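Local coordinates for phosphoribosylformylglycinamidine synthase 2 (Thermus thermophilus, PDB 3VIU), which belongs to the PurM-like (AIR synthase-related) family, carries two pairs of N- and C-terminal family domains in one chain, and holds ADP and a magnesium ion in this structure, at residues 105-110 with 115-120; 604-609 with 613-618. All blocks are in the same frame, centred on the assembly; numbering follows the deposited sequence.

Contact 1 and contact 2 follow each other along the chain, the first closing long before the second opens. Their centres lie 31 Å apart and their nearest atoms about 18 Å apart, so they do not touch. Contact 1 joins helix 95-112 to strand 116-126, an inner strand of a six-stranded mixed sheet in an N-terminal AIR synthase-related region. Contact 2 joins helix 596-611 to the loop leading into 618-620, an outermost strand of a seven-stranded mixed sheet in a C-terminal one. The two thus serve separate family regions: contact 1 reaches the ADP pocket through Asp109, whereas in contact 2 the side chain of Ala618 is about 10 Å from the magnesium ion, near the metal without binding it.

Contact 1: 105-110 with 115-120. With ADP (adenosine-5'-diphosphate), chain B.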
loop_
_atom_site.group_PDB
_atom_site.type_symbol
_atom_site.label_atom_id
_atom_site.label_comp_id
_atom_site.label_asym_id
_atom_site.label_seq_id
_atom_site.Cartn_x
_atom_site.Cartn_y
_atom_site.Cartn_z
ATOM N N GLY A 105 -0.545 -12.531 5.322
ATOM C CA GLY A 105 -0.668 -12.754 3.894
ATOM C C GLY A 105 0.287 -11.935 3.035
ATOM O O GLY A 105 0.961 -12.484 2.156
ATOM N N ILE A 106 0.356 -10.628 3.275
ATOM C CA ILE A 106 1.240 -9.771 2.490
ATOM C C ILE A 106 2.693 -10.236 2.652
ATOM O O ILE A 106 3.480 -10.209 1.703
ATOM C CB ILE A 106 1.097 -8.267 2.915
ATOM C CG1 ILE A 106 1.746 -7.362 1.875
ATOM C CG2 ILE A 106 1.751 -8.015 4.265
ATOM C CD1 ILE A 106 1.023 -7.347 0.559
ATOM N N LEU A 107 3.032 -10.682 3.856
ATOM C CA LEU A 107 4.378 -11.159 4.164
ATOM C C LEU A 107 4.736 -12.382 3.327
ATOM O O LEU A 107 5.865 -12.508 2.842
ATOM C CB LEU A 107 4.472 -11.519 5.647
ATOM C CG LEU A 107 5.278 -10.652 6.615
ATOM C CD1 LEU A 107 5.337 -9.211 6.155
ATOM C CD2 LEU A 107 4.640 -10.773 8.005
ATOM N N ARG A 108 3.770 -13.282 3.164
ATOM C CA ARG A 108 3.989 -14.492 2.390
ATOM C C ARG A 108 4.167 -14.201 0.901
ATOM O O ARG A 108 4.961 -14.862 0.233
ATOM C CB ARG A 108 2.840 -15.482 2.621
ATOM C CG ARG A 108 2.859 -16.105 4.017
ATOM C CD ARG A 108 1.920 -17.294 4.110
ATOM N NE ARG A 108 0.519 -16.899 4.136
ATOM C CZ ARG A 108 -0.093 -16.384 5.200
ATOM N NH1 ARG A 108 -1.376 -16.053 5.126
ATOM N NH2 ARG A 108 0.573 -16.212 6.339
ATOM N N ASP A 109 3.444 -13.208 0.382
ATOM C CA ASP A 109 3.575 -12.848 -1.027
ATOM C C ASP A 109 4.990 -12.361 -1.315
ATOM O O ASP A 109 5.559 -12.660 -2.359
ATOM C CB ASP A 109 2.600 -11.733 -1.414
ATOM C CG ASP A 109 1.171 -12.210 -1.512
ATOM O OD1 ASP A 109 0.947 -13.324 -2.029
ATOM O OD2 ASP A 109 0.268 -11.460 -1.090
ATOM N N ILE A 110 5.543 -11.592 -0.386
ATOM C CA ILE A 110 6.885 -11.056 -0.535
ATOM C C ILE A 110 7.921 -12.168 -0.381
ATOM O O ILE A 110 8.918 -12.198 -1.099
ATOM C CB ILE A 110 7.139 -9.959 0.512
ATOM C CG1 ILE A 110 6.114 -8.829 0.331
ATOM C CG2 ILE A 110 8.573 -9.473 0.432
ATOM C CD1 ILE A 110 5.964 -8.343 -1.083
ATOM N N ALA A 115 12.336 -12.843 -1.286
ATOM C CA ALA A 115 12.770 -11.597 -0.667
ATOM C C ALA A 115 12.446 -11.615 0.818
ATOM O O ALA A 115 11.331 -11.950 1.217
ATOM C CB ALA A 115 12.085 -10.418 -1.328
ATOM N N ARG A 116 13.434 -11.266 1.632
ATOM C CA ARG A 116 13.237 -11.229 3.068
ATOM C C ARG A 116 12.549 -9.916 3.433
ATOM O O ARG A 116 13.057 -8.834 3.138
ATOM C CB ARG A 116 14.582 -11.334 3.779
ATOM C CG ARG A 116 14.516 -11.129 5.271
ATOM C CD ARG A 116 15.911 -11.178 5.875
ATOM N NE ARG A 116 16.470 -12.527 5.841
ATOM C CZ ARG A 116 16.161 -13.480 6.714
ATOM N NH1 ARG A 116 15.300 -13.231 7.696
ATOM N NH2 ARG A 116 16.706 -14.684 6.604
ATOM N N PRO A 117 11.369 -9.998 4.060
ATOM C CA PRO A 117 10.600 -8.818 4.473
ATOM C C PRO A 117 11.422 -7.870 5.348
ATOM O O PRO A 117 11.933 -8.275 6.383
ATOM C CB PRO A 117 9.432 -9.428 5.237
ATOM C CG PRO A 117 9.206 -10.714 4.505
ATOM C CD PRO A 117 10.611 -11.234 4.320
ATOM N N ILE A 118 11.543 -6.611 4.938
ATOM C CA ILE A 118 12.316 -5.655 5.718
ATOM C C ILE A 118 11.438 -4.553 6.261
ATOM O O ILE A 118 11.871 -3.768 7.109
ATOM C CB ILE A 118 13.468 -5.001 4.887
ATOM C CG1 ILE A 118 12.892 -4.204 3.710
ATOM C CG2 ILE A 118 14.432 -6.073 4.408
ATOM C CD1 ILE A 118 13.947 -3.544 2.820
ATOM N N ALA A 119 10.204 -4.484 5.776
ATOM C CA ALA A 119 9.308 -3.451 6.256
ATOM C C ALA A 119 7.841 -3.642 5.894
ATOM O O ALA A 119 7.503 -4.261 4.881
ATOM C CB ALA A 119 9.785 -2.102 5.760
ATOM N N LEU A 120 6.981 -3.098 6.753
ATOM C CA LEU A 120 5.533 -3.120 6.572
ATOM C C LEU A 120 5.008 -1.692 6.693
ATOM O O LEU A 120 5.520 -0.904 7.483
ATOM C CB LEU A 120 4.855 -3.989 7.638
ATOM C CG LEU A 120 4.941 -5.507 7.452
ATOM C CD1 LEU A 120 4.538 -6.214 8.733
ATOM C CD2 LEU A 120 4.055 -5.922 6.292
HETATM P PB ADP B . -2.732 -12.662 -3.899
HETATM O O1B ADP B . -4.106 -13.235 -3.882
HETATM O O2B ADP B . -2.631 -11.491 -2.798
HETATM O O3B ADP B . -1.633 -13.893 -3.554
HETATM P PA ADP B . -3.723 -11.591 -6.205
HETATM O O1A ADP B . -4.242 -12.752 -6.979
HETATM O O2A ADP B . -4.881 -11.079 -5.192
HETATM O O3A ADP B . -2.379 -12.041 -5.375
HETATM O "O5'" ADP B . -3.332 -10.335 -7.175
HETATM C "C5'" ADP B . -3.458 -10.733 -8.554
HETATM C "C4'" ADP B . -2.261 -10.269 -9.434
HETATM O "O4'" ADP B . -2.608 -9.070 -10.200
HETATM C "C3'" ADP B . -0.985 -9.897 -8.636
HETATM O "O3'" ADP B . 0.177 -10.221 -9.411
HETATM C "C2'" ADP B . -1.142 -8.393 -8.406
HETATM O "O2'" ADP B . 0.113 -7.745 -8.181
HETATM C "C1'" ADP B . -1.851 -7.922 -9.678
HETATM N N9 ADP B . -2.744 -6.786 -9.411
HETATM C C8 ADP B . -3.972 -6.841 -8.814
HETATM N N7 ADP B . -4.495 -5.651 -8.736
HETATM C C5 ADP B . -3.643 -4.753 -9.273
HETATM C C6 ADP B . -3.658 -3.348 -9.468
HETATM N N6 ADP B . -4.742 -2.593 -9.059
HETATM N N1 ADP B . -2.593 -2.764 -10.062
HETATM C C2 ADP B . -1.531 -3.478 -10.466
HETATM N N3 ADP B . -1.479 -4.801 -10.300
HETATM C C4 ADP B . -2.498 -5.470 -9.717
#
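Leu107 and Leu120 meet at the apolar centre, their side chains crossing at about a right angle with CD1 of Leu107 3.5 Å from CD2 of Leu120. That same CD2 of Leu120 also meets CG2 of Ile106 at 3.7 Å, so one methyl bridges two successive helix residues. Leu120 carries CG anti to its carbonyl carbon (chi1 -77°), which brings the branch back to the helix. Just before it, Ile118 and Ala119 both face Leu178 in a classic beta bulge. Pro117 sets its ring against the helix: CB lies 4.2 Å from Leu107 CD1, and CG 4.3 Å from Ile110 CG2. This Ile110 methyl also packs on Ala115 CB at 4.0 Å. Cys177 of strand 172-182 touches Ile106, Leu107 and Ile110, placing helix 95-112 on the mixed sheet of the PurM-like N-terminal region.

At the backbone edge, Ala115 N gives Ile110 O a weak hydrogen bond of 3.5 Å. The segment axes, 127° apart and 8.2 Å at closest approach, run obliquely antiparallel, as expected where a short turn leads from a helix into a strand of the sheet it packs on. Asp109 makes no contact with 115-120 and lies at the ADP side of the helix, OD1 3.1 Å from ADP O3B. Its OD2 has a long, weak ion pair with Lys83 NZ, and the acids Glu85 and Asp259 also lie close to its carboxylate. The apolar packing is consistent with a firmly seated helix that carries Asp109 to the ADP.

Contact 2: 604-609 with 613-618; sequences EAIRDL and GLTRTA
Leu609 has the largest buried area in this contact, and both its side chain and its carbonyl take part. Leu609 O accepts Leu614 N at 2.9 Å, nearly in line with the carbonyl bond (176° at the oxygen), although the angle at the hydrogen is a bent 136°. A second, weak bond comes from Thr615 N, 3.5 Å from Leu609 O. Gly613, with positive phi (70°) and two bonds back into the last turn, makes a Schellman motif that ends helix 596-611; Leu614 N to Leu609 O is its long (6→1) bond.

Leu614 crosses Leu609 at about a right angle, CD1 to CD1 3.5 Å apart, and its CB lies 3.3 Å from Leu609 O. Thr615 turns its methyl to the helix: OG1 is anti to the backbone N, leaving CG2 3.9 Å from Leu609 CB. One turn earlier in the helix, Ile606 CD1 reaches Ala618 CB at 4.1 Å. Phe663 of strand 661-665 packs on Leu609, Thr615 and Ala618, tying helix and loop to the sheet.

The helix-end carbonyl of Leu609 is thus satisfied mainly by Leu614 N, with Thr615 N adding little, while the hydroxyl of buried Thr615 is satisfied by Thr664 O of the neighbouring strand.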
loop_
_atom_site.group_PDB
_atom_site.type_symbol
_atom_site.label_atom_id
_atom_site.label_comp_id
_atom_site.label_asym_id
_atom_site.label_seq_id
_atom_site.Cartn_x
_atom_site.Cartn_y
_atom_site.Cartn_z
ATOM N N GLU A 604 12.574 16.386 -9.311
ATOM C CA GLU A 604 13.943 16.253 -9.780
ATOM C C GLU A 604 14.788 17.379 -9.221
ATOM O O GLU A 604 15.980 17.199 -8.968
ATOM C CB GLU A 604 13.992 16.251 -11.305
ATOM C CG GLU A 604 13.410 14.980 -11.893
ATOM C CD GLU A 604 13.216 15.051 -13.392
ATOM O OE1 GLU A 604 12.643 14.092 -13.963
ATOM O OE2 GLU A 604 13.636 16.062 -13.994
ATOM N N ALA A 605 14.176 18.541 -9.017
ATOM C CA ALA A 605 14.918 19.661 -8.465
ATOM C C ALA A 605 15.314 19.347 -7.023
ATOM O O ALA A 605 16.454 19.592 -6.617
ATOM C CB ALA A 605 14.084 20.925 -8.513
ATOM N N ILE A 606 14.387 18.785 -6.249
ATOM C CA ILE A 606 14.702 18.482 -4.860
ATOM C C ILE A 606 15.705 17.338 -4.724
ATOM O O ILE A 606 16.562 17.366 -3.839
ATOM C CB ILE A 606 13.419 18.191 -4.017
ATOM C CG1 ILE A 606 13.776 18.180 -2.533
ATOM C CG2 ILE A 606 12.809 16.846 -4.395
ATOM C CD1 ILE A 606 14.588 19.371 -2.091
ATOM N N ARG A 607 15.619 16.336 -5.593
ATOM C CA ARG A 607 16.579 15.241 -5.520
ATOM C C ARG A 607 17.981 15.756 -5.879
ATOM O O ARG A 607 18.959 15.405 -5.218
ATOM C CB ARG A 607 16.184 14.080 -6.449
ATOM C CG ARG A 607 14.887 13.376 -6.043
ATOM C CD ARG A 607 14.739 11.992 -6.698
ATOM N NE ARG A 607 14.773 12.042 -8.161
ATOM C CZ ARG A 607 13.710 12.213 -8.941
ATOM N NH1 ARG A 607 12.498 12.348 -8.412
ATOM N NH2 ARG A 607 13.865 12.258 -10.257
ATOM N N ASP A 608 18.077 16.593 -6.912
ATOM C CA ASP A 608 19.368 17.149 -7.319
ATOM C C ASP A 608 19.982 17.928 -6.174
ATOM O O ASP A 608 21.149 17.735 -5.821
ATOM C CB ASP A 608 19.218 18.085 -8.516
ATOM C CG ASP A 608 19.006 17.341 -9.805
ATOM O OD1 ASP A 608 19.407 16.156 -9.881
ATOM O OD2 ASP A 608 18.448 17.934 -10.752
ATOM N N LEU A 609 19.169 18.816 -5.614
ATOM C CA LEU A 609 19.558 19.659 -4.501
ATOM C C LEU A 609 20.167 18.829 -3.369
ATOM O O LEU A 609 21.191 19.200 -2.792
ATOM C CB LEU A 609 18.319 20.414 -4.010
ATOM C CG LEU A 609 18.300 21.944 -3.931
ATOM C CD1 LEU A 609 19.136 22.578 -5.024
ATOM C CD2 LEU A 609 16.859 22.404 -4.014
ATOM N N GLY A 613 24.414 17.667 -2.182
ATOM C CA GLY A 613 24.725 18.088 -0.824
ATOM C C GLY A 613 24.364 19.522 -0.465
ATOM O O GLY A 613 24.867 20.056 0.525
ATOM N N LEU A 614 23.508 20.156 -1.260
ATOM C CA LEU A 614 23.097 21.530 -0.983
ATOM C C LEU A 614 22.107 21.607 0.175
ATOM O O LEU A 614 22.020 22.632 0.853
ATOM C CB LEU A 614 22.460 22.157 -2.223
ATOM C CG LEU A 614 23.404 22.540 -3.361
ATOM C CD1 LEU A 614 22.600 22.842 -4.616
ATOM C CD2 LEU A 614 24.242 23.741 -2.949
ATOM N N THR A 615 21.369 20.521 0.397
ATOM C CA THR A 615 20.369 20.467 1.460
ATOM C C THR A 615 20.195 19.061 2.022
ATOM O O THR A 615 20.279 18.078 1.289
ATOM C CB THR A 615 18.989 20.920 0.944
ATOM O OG1 THR A 615 18.034 20.859 2.011
ATOM C CG2 THR A 615 18.521 20.001 -0.180
ATOM N N ARG A 616 19.947 18.967 3.324
ATOM C CA ARG A 616 19.727 17.669 3.945
ATOM C C ARG A 616 18.458 17.727 4.788
ATOM O O ARG A 616 18.201 16.860 5.619
ATOM C CB ARG A 616 20.923 17.255 4.807
ATOM C CG ARG A 616 21.197 18.195 5.942
ATOM C CD ARG A 616 22.202 17.619 6.909
ATOM N NE ARG A 616 22.494 18.577 7.970
ATOM C CZ ARG A 616 23.313 18.344 8.988
ATOM N NH1 ARG A 616 23.928 17.173 9.090
ATOM N NH2 ARG A 616 23.520 19.287 9.898
ATOM N N THR A 617 17.665 18.766 4.574
ATOM C CA THR A 617 16.410 18.901 5.299
ATOM C C THR A 617 15.347 19.468 4.358
ATOM O O THR A 617 15.450 20.592 3.855
ATOM C CB THR A 617 16.597 19.749 6.592
ATOM O OG1 THR A 617 15.349 20.319 6.997
ATOM C CG2 THR A 617 17.611 20.805 6.385
ATOM N N ALA A 618 14.340 18.638 4.093
ATOM C CA ALA A 618 13.252 18.981 3.188
ATOM C C ALA A 618 11.933 18.399 3.686
ATOM O O ALA A 618 11.905 17.425 4.434
ATOM C CB ALA A 618 13.560 18.457 1.782
#